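Local coordinates for hydrazine synthase subunit gamma (Candidatus Kuenenia stuttgartiensis, PDB 5C2V), which reduces nitric oxide to hydroxylamine by three electrons, the first half-reaction of hydrazine synthesis, using one of its two heme c groups as the apparent active site, at residues Ile283-Asn288 with Gly294-Leu299; Val33-Phe38 with Pro101-Glu106; Gly212-Asn217 with Pro223-Asn228; Thr91-Gly96 with Leu261-Ala266. One frame throughout, in Å; residues are numbered along the deposited sequence.

Interaction 1 of 4, residues Ile283-Asn288 with Gly294-Leu299; sequences INNTVN and GRTSHL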
# COMPACT_ATOMS: atom_id res chain seq x y z
N ILE C 283 2.63 64.30 5.19
CA ILE C 283 2.93 65.70 4.93
C ILE C 283 3.82 65.83 3.69
O ILE C 283 3.48 66.54 2.74
CB ILE C 283 3.61 66.35 6.15
CG1 ILE C 283 2.67 66.29 7.35
CG2 ILE C 283 3.98 67.78 5.84
CD1 ILE C 283 3.27 66.83 8.62
N ASN C 284 4.95 65.14 3.71
CA ASN C 284 6.03 65.29 2.73
C ASN C 284 5.65 65.02 1.27
O ASN C 284 6.50 65.13 0.39
CB ASN C 284 7.20 64.39 3.12
CG ASN C 284 6.78 62.94 3.34
OD1 ASN C 284 5.72 62.51 2.87
ND2 ASN C 284 7.61 62.18 4.04
N ASN C 285 4.40 64.62 1.04
CA ASN C 285 3.87 64.37 -0.31
C ASN C 285 4.54 63.18 -0.98
O ASN C 285 4.92 63.23 -2.15
CB ASN C 285 4.02 65.62 -1.19
CG ASN C 285 3.16 66.77 -0.72
OD1 ASN C 285 2.07 66.58 -0.18
ND2 ASN C 285 3.64 67.99 -0.94
N THR C 286 4.68 62.11 -0.21
CA THR C 286 5.23 60.85 -0.70
C THR C 286 4.09 59.89 -1.02
O THR C 286 3.95 59.44 -2.16
CB THR C 286 6.19 60.22 0.33
OG1 THR C 286 5.56 60.20 1.61
CG2 THR C 286 7.47 61.03 0.41
N VAL C 287 3.30 59.56 -0.01
CA VAL C 287 2.22 58.59 -0.14
C VAL C 287 0.89 59.20 -0.61
O VAL C 287 -0.12 58.51 -0.67
CB VAL C 287 1.98 57.84 1.18
CG1 VAL C 287 3.20 57.02 1.55
CG2 VAL C 287 1.64 58.82 2.29
N ASN C 288 0.89 60.49 -0.93
CA ASN C 288 -0.30 61.14 -1.48
C ASN C 288 0.03 62.10 -2.62
O ASN C 288 1.19 62.48 -2.80
CB ASN C 288 -1.06 61.88 -0.38
CG ASN C 288 -0.22 62.93 0.32
OD1 ASN C 288 -0.08 64.06 -0.16
ND2 ASN C 288 0.36 62.57 1.46
N GLY C 294 -3.19 69.19 2.44
CA GLY C 294 -2.48 70.41 2.81
C GLY C 294 -1.67 70.94 1.64
O GLY C 294 -1.47 70.23 0.66
N ARG C 295 -1.16 72.17 1.72
CA ARG C 295 -0.14 72.56 0.76
C ARG C 295 1.17 72.68 1.51
O ARG C 295 1.45 73.70 2.15
CB ARG C 295 -0.51 73.86 0.06
N THR C 296 1.97 71.62 1.42
CA THR C 296 3.24 71.55 2.13
C THR C 296 4.49 71.70 1.26
O THR C 296 5.61 71.68 1.78
CB THR C 296 3.32 70.22 2.90
OG1 THR C 296 3.13 69.13 2.00
CG2 THR C 296 2.23 70.19 3.96
N SER C 297 4.31 71.84 -0.05
CA SER C 297 5.43 71.79 -0.99
C SER C 297 6.45 72.90 -0.75
O SER C 297 7.65 72.71 -0.96
CB SER C 297 4.93 71.86 -2.43
OG SER C 297 4.09 70.75 -2.73
N HIS C 298 5.97 74.06 -0.31
CA HIS C 298 6.82 75.22 -0.08
C HIS C 298 7.55 75.15 1.26
O HIS C 298 8.58 75.80 1.44
CB HIS C 298 5.98 76.49 -0.15
CG HIS C 298 4.81 76.49 0.79
ND1 HIS C 298 4.92 76.88 2.11
CD2 HIS C 298 3.52 76.14 0.60
CE1 HIS C 298 3.74 76.77 2.69
NE2 HIS C 298 2.87 76.33 1.80
N LEU C 299 7.03 74.35 2.19
CA LEU C 299 7.68 74.15 3.47
C LEU C 299 8.96 73.34 3.27
O LEU C 299 9.11 72.66 2.26
CB LEU C 299 6.75 73.42 4.45
CG LEU C 299 5.40 74.04 4.85
CD1 LEU C 299 4.73 73.18 5.91
CD2 LEU C 299 5.56 75.47 5.35

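Interaction 2 of 4, residues Val33-Phe38 with Pro101-Glu106; sequences VKHSPF and PPFRHE. With CA (calcium ion), chain T; HEC (heme c), chain V.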
# COMPACT_ATOMS: atom_id res chain seq x y z
N VAL C 33 -30.05 51.36 12.46
CA VAL C 33 -29.45 52.44 11.69
C VAL C 33 -28.72 53.43 12.59
O VAL C 33 -27.64 53.93 12.25
CB VAL C 33 -30.50 53.18 10.85
CG1 VAL C 33 -29.83 54.16 9.90
CG2 VAL C 33 -31.34 52.18 10.07
N LYS C 34 -29.33 53.73 13.73
CA LYS C 34 -28.80 54.72 14.66
C LYS C 34 -28.56 54.10 16.03
O LYS C 34 -29.10 53.04 16.35
CB LYS C 34 -29.76 55.90 14.77
N HIS C 35 -27.73 54.77 16.83
CA HIS C 35 -27.37 54.27 18.15
C HIS C 35 -28.56 54.18 19.09
O HIS C 35 -29.54 54.92 18.96
CB HIS C 35 -26.31 55.18 18.78
CG HIS C 35 -24.95 55.03 18.17
ND1 HIS C 35 -23.94 55.95 18.37
CD2 HIS C 35 -24.43 54.06 17.37
CE1 HIS C 35 -22.86 55.56 17.72
NE2 HIS C 35 -23.13 54.42 17.10
N SER C 36 -28.48 53.24 20.03
CA SER C 36 -29.44 53.15 21.11
C SER C 36 -28.98 54.06 22.25
O SER C 36 -27.78 54.36 22.34
CB SER C 36 -29.59 51.70 21.59
OG SER C 36 -30.09 50.88 20.56
N PRO C 37 -29.91 54.51 23.10
CA PRO C 37 -29.53 55.36 24.24
C PRO C 37 -28.45 54.72 25.11
O PRO C 37 -28.54 53.55 25.45
CB PRO C 37 -30.85 55.51 25.02
CG PRO C 37 -31.78 54.47 24.45
CD PRO C 37 -31.36 54.31 23.03
N PHE C 38 -27.43 55.51 25.44
CA PHE C 38 -26.26 55.01 26.16
C PHE C 38 -26.61 54.45 27.53
O PHE C 38 -27.38 55.06 28.28
CB PHE C 38 -25.22 56.13 26.30
CG PHE C 38 -23.91 55.67 26.90
CD1 PHE C 38 -23.68 55.79 28.26
CD2 PHE C 38 -22.93 55.13 26.09
CE1 PHE C 38 -22.48 55.38 28.80
CE2 PHE C 38 -21.72 54.71 26.64
CZ PHE C 38 -21.50 54.84 27.99
N PRO C 101 -18.95 60.52 13.96
CA PRO C 101 -19.65 59.77 12.90
C PRO C 101 -19.58 60.52 11.57
O PRO C 101 -19.38 61.73 11.57
CB PRO C 101 -21.08 59.70 13.42
CG PRO C 101 -21.24 60.95 14.21
CD PRO C 101 -19.90 61.21 14.85
N PRO C 102 -19.73 59.81 10.43
CA PRO C 102 -19.94 58.36 10.33
C PRO C 102 -18.65 57.58 10.52
O PRO C 102 -17.58 58.17 10.66
CB PRO C 102 -20.48 58.20 8.91
CG PRO C 102 -19.84 59.30 8.15
CD PRO C 102 -19.75 60.46 9.11
N PHE C 103 -18.76 56.25 10.51
CA PHE C 103 -17.66 55.40 10.93
C PHE C 103 -16.93 54.71 9.78
O PHE C 103 -17.19 54.97 8.61
CB PHE C 103 -18.18 54.38 11.94
CG PHE C 103 -18.98 55.00 13.05
CD1 PHE C 103 -18.36 55.79 14.01
CD2 PHE C 103 -20.35 54.82 13.13
CE1 PHE C 103 -19.10 56.38 15.03
CE2 PHE C 103 -21.09 55.40 14.14
CZ PHE C 103 -20.46 56.18 15.09
N ARG C 104 -16.01 53.82 10.15
CA ARG C 104 -15.00 53.24 9.26
C ARG C 104 -14.11 54.30 8.61
O ARG C 104 -13.76 55.30 9.25
CB ARG C 104 -15.67 52.40 8.17
CG ARG C 104 -16.41 51.16 8.66
CD ARG C 104 -15.81 49.92 8.03
NE ARG C 104 -16.80 48.86 7.81
CZ ARG C 104 -16.60 47.82 7.00
NH1 ARG C 104 -15.46 47.70 6.35
NH2 ARG C 104 -17.55 46.91 6.85
N HIS C 105 -13.78 54.10 7.34
CA HIS C 105 -12.84 54.97 6.64
C HIS C 105 -13.48 55.63 5.44
O HIS C 105 -13.58 56.86 5.37
CB HIS C 105 -11.60 54.17 6.20
CG HIS C 105 -10.54 54.06 7.26
ND1 HIS C 105 -10.40 52.94 8.05
CD2 HIS C 105 -9.57 54.92 7.64
CE1 HIS C 105 -9.38 53.13 8.88
NE2 HIS C 105 -8.87 54.32 8.65
N GLU C 106 -13.89 54.81 4.48
CA GLU C 106 -14.58 55.30 3.29
C GLU C 106 -15.82 56.10 3.68
O GLU C 106 -16.58 55.69 4.56
CB GLU C 106 -14.96 54.13 2.38
CG GLU C 106 -13.79 53.24 2.00
CD GLU C 106 -14.17 52.15 1.02
OE1 GLU C 106 -15.37 52.02 0.71
OE2 GLU C 106 -13.27 51.42 0.56
CA CA T . -15.73 59.40 11.39
FE HEC V . -12.75 46.43 13.93
CHA HEC V . -12.91 49.36 12.13
CHB HEC V . -14.85 47.77 16.26
CHC HEC V . -12.80 43.42 15.62
CHD HEC V . -10.09 45.33 12.08
NA HEC V . -13.74 48.23 14.13
C1A HEC V . -13.61 49.34 13.32
C2A HEC V . -14.32 50.44 13.94
C3A HEC V . -14.86 49.99 15.08
C4A HEC V . -14.50 48.60 15.22
CMA HEC V . -15.71 50.78 16.10
CAA HEC V . -14.43 51.87 13.35
CBA HEC V . -13.78 52.91 14.26
CGA HEC V . -13.95 54.29 13.68
O1A HEC V . -14.47 54.41 12.53
O2A HEC V . -13.57 55.28 14.36
NB HEC V . -13.56 45.75 15.71
C1B HEC V . -14.59 46.42 16.34
C2B HEC V . -15.35 45.45 17.10
C3B HEC V . -14.79 44.25 16.93
C4B HEC V . -13.65 44.41 16.05
CMB HEC V . -16.59 45.77 17.97
CAB HEC V . -15.24 42.90 17.54
CBB HEC V . -16.57 42.43 16.91
NC HEC V . -11.63 44.70 13.88
C1C HEC V . -11.84 43.56 14.63
C2C HEC V . -10.99 42.51 14.11
C3C HEC V . -10.15 43.08 13.24
C4C HEC V . -10.60 44.44 13.00
CMC HEC V . -10.80 41.14 14.80
CAC HEC V . -9.00 42.37 12.48
CBC HEC V . -9.57 41.33 11.49
ND HEC V . -11.62 47.26 12.39
C1D HEC V . -10.67 46.52 11.68
C2D HEC V . -10.38 47.21 10.44
C3D HEC V . -11.26 48.47 10.46
C4D HEC V . -12.00 48.41 11.70
CMD HEC V . -9.39 46.77 9.34
CAD HEC V . -11.35 49.56 9.37
CBD HEC V . -12.30 49.07 8.28
CGD HEC V . -12.42 50.13 7.21
O1D HEC V . -13.17 49.90 6.23
O2D HEC V . -11.77 51.19 7.35
O HOH W 1 -16.75 61.43 10.65
O HOH W 2 -13.83 60.62 12.17
O HOH W 3 -14.69 57.37 12.12
O HOH W 4 -14.14 45.86 12.47

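Interaction 3 of 4, residues Gly212-Asn217 with Pro223-Asn228; sequences GRVGVN and PGKVFN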
# COMPACT_ATOMS: atom_id res chain seq x y z
N GLY C 212 -6.35 58.12 -2.61
CA GLY C 212 -7.03 57.01 -3.26
C GLY C 212 -6.06 56.15 -4.05
O GLY C 212 -5.34 56.65 -4.92
N ARG C 213 -6.03 54.86 -3.74
CA ARG C 213 -5.12 53.94 -4.41
C ARG C 213 -5.76 53.38 -5.68
O ARG C 213 -6.81 52.75 -5.63
CB ARG C 213 -4.73 52.79 -3.48
CG ARG C 213 -4.31 53.23 -2.08
CD ARG C 213 -3.24 54.31 -2.13
NE ARG C 213 -2.88 54.76 -0.79
CZ ARG C 213 -2.18 55.87 -0.54
NH1 ARG C 213 -1.77 56.63 -1.54
NH2 ARG C 213 -1.89 56.20 0.71
N VAL C 214 -5.12 53.63 -6.82
CA VAL C 214 -5.67 53.21 -8.10
C VAL C 214 -4.74 52.25 -8.85
O VAL C 214 -3.64 51.94 -8.38
CB VAL C 214 -5.96 54.42 -9.01
CG1 VAL C 214 -7.06 55.28 -8.40
CG2 VAL C 214 -4.70 55.23 -9.23
N GLY C 215 -5.18 51.80 -10.01
CA GLY C 215 -4.41 50.87 -10.82
C GLY C 215 -3.49 51.57 -11.79
O GLY C 215 -3.47 52.80 -11.87
N VAL C 216 -2.72 50.78 -12.54
CA VAL C 216 -1.77 51.32 -13.50
C VAL C 216 -2.50 52.00 -14.67
O VAL C 216 -1.96 52.91 -15.29
CB VAL C 216 -0.82 50.23 -14.04
CG1 VAL C 216 0.02 49.66 -12.90
CG2 VAL C 216 -1.60 49.12 -14.73
N ASN C 217 -3.71 51.54 -14.95
CA ASN C 217 -4.53 52.13 -16.00
C ASN C 217 -5.51 53.16 -15.45
O ASN C 217 -6.35 53.68 -16.18
CB ASN C 217 -5.27 51.05 -16.79
CG ASN C 217 -5.57 51.47 -18.21
OD1 ASN C 217 -4.92 52.36 -18.76
ND2 ASN C 217 -6.55 50.82 -18.83
N PRO C 223 -3.21 45.85 -12.60
CA PRO C 223 -2.95 45.81 -11.16
C PRO C 223 -2.70 47.19 -10.55
O PRO C 223 -2.72 48.19 -11.27
CB PRO C 223 -1.69 44.95 -11.07
CG PRO C 223 -0.95 45.29 -12.31
CD PRO C 223 -2.00 45.51 -13.38
N GLY C 224 -2.46 47.23 -9.25
CA GLY C 224 -2.20 48.47 -8.56
C GLY C 224 -0.84 49.05 -8.88
O GLY C 224 0.07 48.33 -9.30
N LYS C 225 -0.69 50.35 -8.67
CA LYS C 225 0.57 51.04 -8.91
C LYS C 225 1.18 51.44 -7.58
O LYS C 225 0.46 51.62 -6.59
CB LYS C 225 0.37 52.27 -9.80
CG LYS C 225 -0.28 53.45 -9.10
CD LYS C 225 -0.15 54.73 -9.91
CE LYS C 225 -0.83 54.60 -11.26
NZ LYS C 225 -0.75 55.87 -12.04
N VAL C 226 2.50 51.58 -7.54
CA VAL C 226 3.16 51.92 -6.30
C VAL C 226 2.87 53.38 -5.97
O VAL C 226 3.23 54.28 -6.73
CB VAL C 226 4.68 51.69 -6.38
CG1 VAL C 226 5.34 52.01 -5.05
CG2 VAL C 226 4.98 50.27 -6.81
N PHE C 227 2.22 53.62 -4.84
CA PHE C 227 1.87 54.97 -4.44
C PHE C 227 2.93 55.58 -3.53
O PHE C 227 2.91 56.77 -3.24
CB PHE C 227 0.50 54.99 -3.74
CG PHE C 227 0.44 54.18 -2.48
CD1 PHE C 227 0.88 54.70 -1.27
CD2 PHE C 227 -0.08 52.89 -2.49
CE1 PHE C 227 0.82 53.96 -0.11
CE2 PHE C 227 -0.15 52.14 -1.33
CZ PHE C 227 0.30 52.68 -0.14
N ASN C 228 3.86 54.74 -3.09
CA ASN C 228 4.94 55.21 -2.23
C ASN C 228 6.15 55.55 -3.09
O ASN C 228 6.80 54.67 -3.63
CB ASN C 228 5.29 54.16 -1.17
CG ASN C 228 6.05 54.74 0.00
OD1 ASN C 228 6.70 55.78 -0.11
ND2 ASN C 228 5.97 54.07 1.15
O HOH W 5 -2.36 52.92 -6.04

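Interaction 4 of 4, residues Thr91-Gly96 with Leu261-Ala266; sequences TKYIRG and LRDIYA. With HEC (heme c), chain V.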
# COMPACT_ATOMS: atom_id res chain seq x y z
N THR C 91 -6.06 49.22 10.69
CA THR C 91 -6.98 48.95 11.80
C THR C 91 -7.33 50.24 12.54
O THR C 91 -6.44 50.96 13.01
CB THR C 91 -6.40 47.93 12.80
OG1 THR C 91 -6.14 46.69 12.12
CG2 THR C 91 -7.38 47.68 13.94
N LYS C 92 -8.62 50.52 12.65
CA LYS C 92 -9.10 51.79 13.20
C LYS C 92 -8.74 51.99 14.67
O LYS C 92 -8.82 51.07 15.48
CB LYS C 92 -10.61 51.90 13.03
CG LYS C 92 -11.05 52.78 11.88
CD LYS C 92 -10.69 54.24 12.14
CE LYS C 92 -11.16 55.14 11.02
NZ LYS C 92 -10.82 56.57 11.26
N TYR C 93 -8.34 53.22 15.00
CA TYR C 93 -8.09 53.62 16.38
C TYR C 93 -9.43 53.95 17.03
O TYR C 93 -10.12 54.88 16.60
CB TYR C 93 -7.14 54.83 16.40
CG TYR C 93 -6.60 55.22 17.75
CD1 TYR C 93 -5.49 54.58 18.29
CD2 TYR C 93 -7.19 56.24 18.48
CE1 TYR C 93 -4.98 54.95 19.52
CE2 TYR C 93 -6.69 56.61 19.71
CZ TYR C 93 -5.59 55.96 20.23
OH TYR C 93 -5.09 56.33 21.46
N ILE C 94 -9.80 53.20 18.07
CA ILE C 94 -11.17 53.27 18.59
C ILE C 94 -11.38 54.17 19.82
O ILE C 94 -12.48 54.21 20.36
CB ILE C 94 -11.70 51.86 18.93
CG1 ILE C 94 -10.76 51.13 19.90
CG2 ILE C 94 -11.88 51.04 17.66
CD1 ILE C 94 -11.29 49.78 20.35
N ARG C 95 -10.34 54.87 20.27
CA ARG C 95 -10.54 55.85 21.33
C ARG C 95 -11.33 57.05 20.81
O ARG C 95 -11.04 57.56 19.73
CB ARG C 95 -9.20 56.33 21.91
CG ARG C 95 -8.43 55.28 22.70
CD ARG C 95 -9.22 54.77 23.89
NE ARG C 95 -8.37 54.05 24.83
CZ ARG C 95 -7.87 54.57 25.95
NH1 ARG C 95 -8.15 55.82 26.28
NH2 ARG C 95 -7.11 53.84 26.74
N GLY C 96 -12.32 57.48 21.58
CA GLY C 96 -13.14 58.62 21.20
C GLY C 96 -13.89 58.40 19.90
O GLY C 96 -13.89 59.26 19.02
N LEU C 261 -7.37 63.95 14.84
CA LEU C 261 -5.92 64.05 15.01
C LEU C 261 -5.54 63.85 16.47
O LEU C 261 -4.36 63.87 16.83
CB LEU C 261 -5.40 65.39 14.50
CG LEU C 261 -5.59 65.64 13.00
CD1 LEU C 261 -4.76 66.84 12.55
CD2 LEU C 261 -5.24 64.40 12.20
N ARG C 262 -6.55 63.65 17.32
CA ARG C 262 -6.32 63.35 18.73
C ARG C 262 -5.70 61.97 18.88
O ARG C 262 -6.13 61.02 18.22
CB ARG C 262 -7.62 63.45 19.53
CG ARG C 262 -8.26 64.83 19.53
CD ARG C 262 -7.50 65.80 20.43
NE ARG C 262 -7.51 65.37 21.82
CZ ARG C 262 -8.52 65.60 22.67
NH1 ARG C 262 -9.60 66.25 22.26
NH2 ARG C 262 -8.44 65.17 23.92
N ASP C 263 -4.70 61.86 19.75
CA ASP C 263 -3.97 60.61 19.98
C ASP C 263 -3.36 60.05 18.70
O ASP C 263 -3.19 58.84 18.57
CB ASP C 263 -4.89 59.56 20.61
CG ASP C 263 -5.24 59.88 22.05
OD1 ASP C 263 -4.48 60.64 22.70
OD2 ASP C 263 -6.26 59.35 22.54
N ILE C 264 -3.04 60.92 17.76
CA ILE C 264 -2.47 60.49 16.48
C ILE C 264 -1.05 59.96 16.69
O ILE C 264 -0.49 59.31 15.81
CB ILE C 264 -2.46 61.64 15.45
CG1 ILE C 264 -2.38 61.08 14.02
CG2 ILE C 264 -1.32 62.60 15.72
CD1 ILE C 264 -3.56 60.21 13.65
N TYR C 265 -0.48 60.23 17.86
CA TYR C 265 0.82 59.69 18.20
C TYR C 265 0.75 58.18 18.36
O TYR C 265 1.73 57.47 18.12
CB TYR C 265 1.34 60.33 19.50
CG TYR C 265 0.67 59.79 20.74
CD1 TYR C 265 -0.59 60.21 21.12
CD2 TYR C 265 1.31 58.84 21.54
CE1 TYR C 265 -1.21 59.71 22.26
CE2 TYR C 265 0.71 58.34 22.68
CZ TYR C 265 -0.55 58.78 23.03
OH TYR C 265 -1.16 58.28 24.16
N ALA C 266 -0.42 57.69 18.76
CA ALA C 266 -0.59 56.28 19.09
C ALA C 266 -1.18 55.43 17.95
O ALA C 266 -1.29 54.22 18.09
CB ALA C 266 -1.46 56.14 20.33
FE HEC V . -12.75 46.43 13.93
CHA HEC V . -12.91 49.36 12.13
CHB HEC V . -14.85 47.77 16.26
CHC HEC V . -12.80 43.42 15.62
CHD HEC V . -10.09 45.33 12.08
NA HEC V . -13.74 48.23 14.13
C1A HEC V . -13.61 49.34 13.32
C2A HEC V . -14.32 50.44 13.94
C3A HEC V . -14.86 49.99 15.08
C4A HEC V . -14.50 48.60 15.22
CMA HEC V . -15.71 50.78 16.10
CAA HEC V . -14.43 51.87 13.35
CBA HEC V . -13.78 52.91 14.26
CGA HEC V . -13.95 54.29 13.68
O1A HEC V . -14.47 54.41 12.53
O2A HEC V . -13.57 55.28 14.36
NB HEC V . -13.56 45.75 15.71
C1B HEC V . -14.59 46.42 16.34
C2B HEC V . -15.35 45.45 17.10
C3B HEC V . -14.79 44.25 16.93
C4B HEC V . -13.65 44.41 16.05
CMB HEC V . -16.59 45.77 17.97
CAB HEC V . -15.24 42.90 17.54
CBB HEC V . -16.57 42.43 16.91
NC HEC V . -11.63 44.70 13.88
C1C HEC V . -11.84 43.56 14.63
C2C HEC V . -10.99 42.51 14.11
C3C HEC V . -10.15 43.08 13.24
C4C HEC V . -10.60 44.44 13.00
CMC HEC V . -10.80 41.14 14.80
CAC HEC V . -9.00 42.37 12.48
CBC HEC V . -9.57 41.33 11.49
ND HEC V . -11.62 47.26 12.39
C1D HEC V . -10.67 46.52 11.68
C2D HEC V . -10.38 47.21 10.44
C3D HEC V . -11.26 48.47 10.46
C4D HEC V . -12.00 48.41 11.70
CMD HEC V . -9.39 46.77 9.34
CAD HEC V . -11.35 49.56 9.37
CBD HEC V . -12.30 49.07 8.28
CGD HEC V . -12.42 50.13 7.21
O1D HEC V . -13.17 49.90 6.23
O2D HEC V . -11.77 51.19 7.35
O HOH W 4 -14.14 45.86 12.47

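Interaction 1 of 4, residues Ile283-Asn288 with Gly294-Leu299
Thr296, in the wall of the second heme pocket, meets Ile283, packed behind it on helix 301-312; the loop before this helix carries His293, an axial ligand of that heme. The join shows how a short loop can be tied by one side chain with a polar and an apolar branch. The polar branch makes the hydrogen bond: Thr296 OG1 donates to Ile283 O at 2.7 Å, arriving tilted 35° out of the carbonyl plane. With OG1 set between the backbone N and the carbonyl carbon (chi1 56°), the hydroxyl turns to that carbonyl and the methyl is left for Ile283, whose side chain crosses that of Thr296 at about a right angle. Thr296 also borders the heme, so one residue serves pocket and loop together. Ile283 continues the apolar layer onto Leu304, Leu307 and Leu311 of helix 301-312. Asn285 settles beside Thr296 and Ser297, while the Ser297 hydroxyl is hydrogen-bonded to Asp291, within the loop. A type I turn from Thr296 to Leu299 then leads to the helix, its Leu299 N to Thr296 O bond weak. Across the apolar side of the contact, Ile283 CG2 lies 3.5 Å from Thr296 CG2.

Interaction 2 of 4, residues Val33-Phe38 with Pro101-Glu106
His35 and Phe103 supply the direct contact, an aromatic pair beside the first heme pocket, to which Phe103 belongs, while Pro102, Arg104 and His105 serve metal and cofactor. Coming from opposite directions, the two rings meet rim to rim, neither lying over the other; their centroids are 5.6 Å apart and the planes differ by 24°. The closest atoms are His35 CE1 and Phe103 CZ, 3.6 Å apart. NE2 of His35 is engaged elsewhere, in a hydrogen bond with the backbone N of Leu122, which would restrict the rotation of the imidazole.

Polar contacts gather at the heme propionates. Arg104 NH1 donates to heme O1D at 3.2 Å in a nearly straight bond of 168°, and its NH2 forms a salt bridge with Asp82; backbone N of Arg104 reaches the other propionate, at O1A, only weakly. The imidazole of His105 turns its edge to O2D, though the modelled separation is too short to be trusted.

Metal coordination forms the third group. Pro102 O binds a calcium ion at 2.3 Å, with Leu100 O, Asp257 OD2 and three waters completing the ligands; one of these waters also donates to heme O1A at 3.0 Å, linking calcium to cofactor.

In the fold, His35 sits in the loop joining helix 26-30 to helix 43-51 and also touches Arg152 of helix 141-152 and Asp123 of helix 123-126, whereas His105 is backbone-bonded to Asp257 of strand 256-257.

Interaction 3 of 4, residues Gly212-Asn217 with Pro223-Asn228
Arg213 opens the contact by laying its guanidinium flat on the ring of Phe227, a stacked cation-pi pair. The planes differ by 12°, and CZ of Arg213 lies 3.6 Å from the Phe227 centroid, over the face; CD of the same arginine adds a CH-pi contact at 3.8 Å from that centroid. A bend at chi2 (-52°) folds the arginine back over the ring. The charge is held by further partners, NE by Asp273 and NH1 by Val287 O, which together fix the rotation of the group. At Val214 the backbone takes over: its O accepts a weak bond from Lys225 N at 3.4 Å. Gly215 follows, facing Gly224 with CA atoms 4.0 Å apart, while CE of Lys225 leans against Gly215 O at 3.3 Å. Val216 completes the pairing through Val216 N to Pro223 O at 2.9 Å, the donor nearly in line with the C=O bond (170°), and its CG2 rests on Pro223 CD at 3.9 Å. The two bonds flank Gly215 and Gly224 as a non-hydrogen-bonded pair: a single antiparallel beta bridge that closes the short loop between them, after which the chain runs through Phe227 to Asn228, the N-cap of helix 229-234.

Interaction 4 of 4, residues Thr91-Gly96 with Leu261-Ala266
Tyr93 extends its ring from the first heme's surroundings to the pair of turns in Leu261-Ala266; with CG anti to the backbone N (chi1 -170°), the ring reaches Asp263 and Ala266. The first begins at Leu261, which touches the second heme and its axial ligand His190. Arg262 and Asp263 occupy the corner of this type II turn, which runs to Ile264. Asp263 gives the larger part of this segment's share of the contact: its CB lies 3.3 Å from Tyr93 OH, and its backbone O sits 4.1 Å above the Tyr93 ring plane, offset toward the rim. Tyr93 OH donates only weakly to Asp263 OD2, at 3.4 Å, with ring and carboxylate planes 71° apart. The carboxylate has firmer partners in the backbone N atoms of Thr157 and Gly158, a two-pronged grip that fixes its rotation.

The contact joins the surroundings of the two hemes, consistent with a meeting of the two heme-bearing lobes. On one side Lys92 CB packs 3.5 Å from CHA of the first heme, and Lys92 O is hydrogen-bonded to ND1 of His67, the axial ligand; on the other, Ile264 touches the second heme. A type I turn from Asp263 to Ala266, closed by Ala266 N donating to Asp263 O at 3.0 Å, overlaps the first turn. Tyr265 stands beside it, with Ala266 CB over the centre of its ring and its OH hydrogen-bonded to Thr157. Ala266 then places CB 3.8 Å from Tyr93 CE1; this alanine, which directly precedes calcium-binding Ser267, is also packed on by Cys118 of the hydrazine synthase beta subunit.

From the N terminus, interaction 2 is the first to open; its second segment, 101-106, returns a loop of 62 residues to the early helices beside heme 1. Before it closes, segment 91-96 begins interaction 4, so the two cross, and they touch where Lys92 packs on Arg104 and His105 and share heme 1. Interaction 4 is completed at 261-266, spanning 164 residues and joining the surroundings of the two hemes. Interaction 3, a local closure of five intervening residues, falls wholly within that span. Interaction 1, equally short, follows in series near the C terminus, bracketing an axial ligand of heme 2 and touching interaction 3 through Val287.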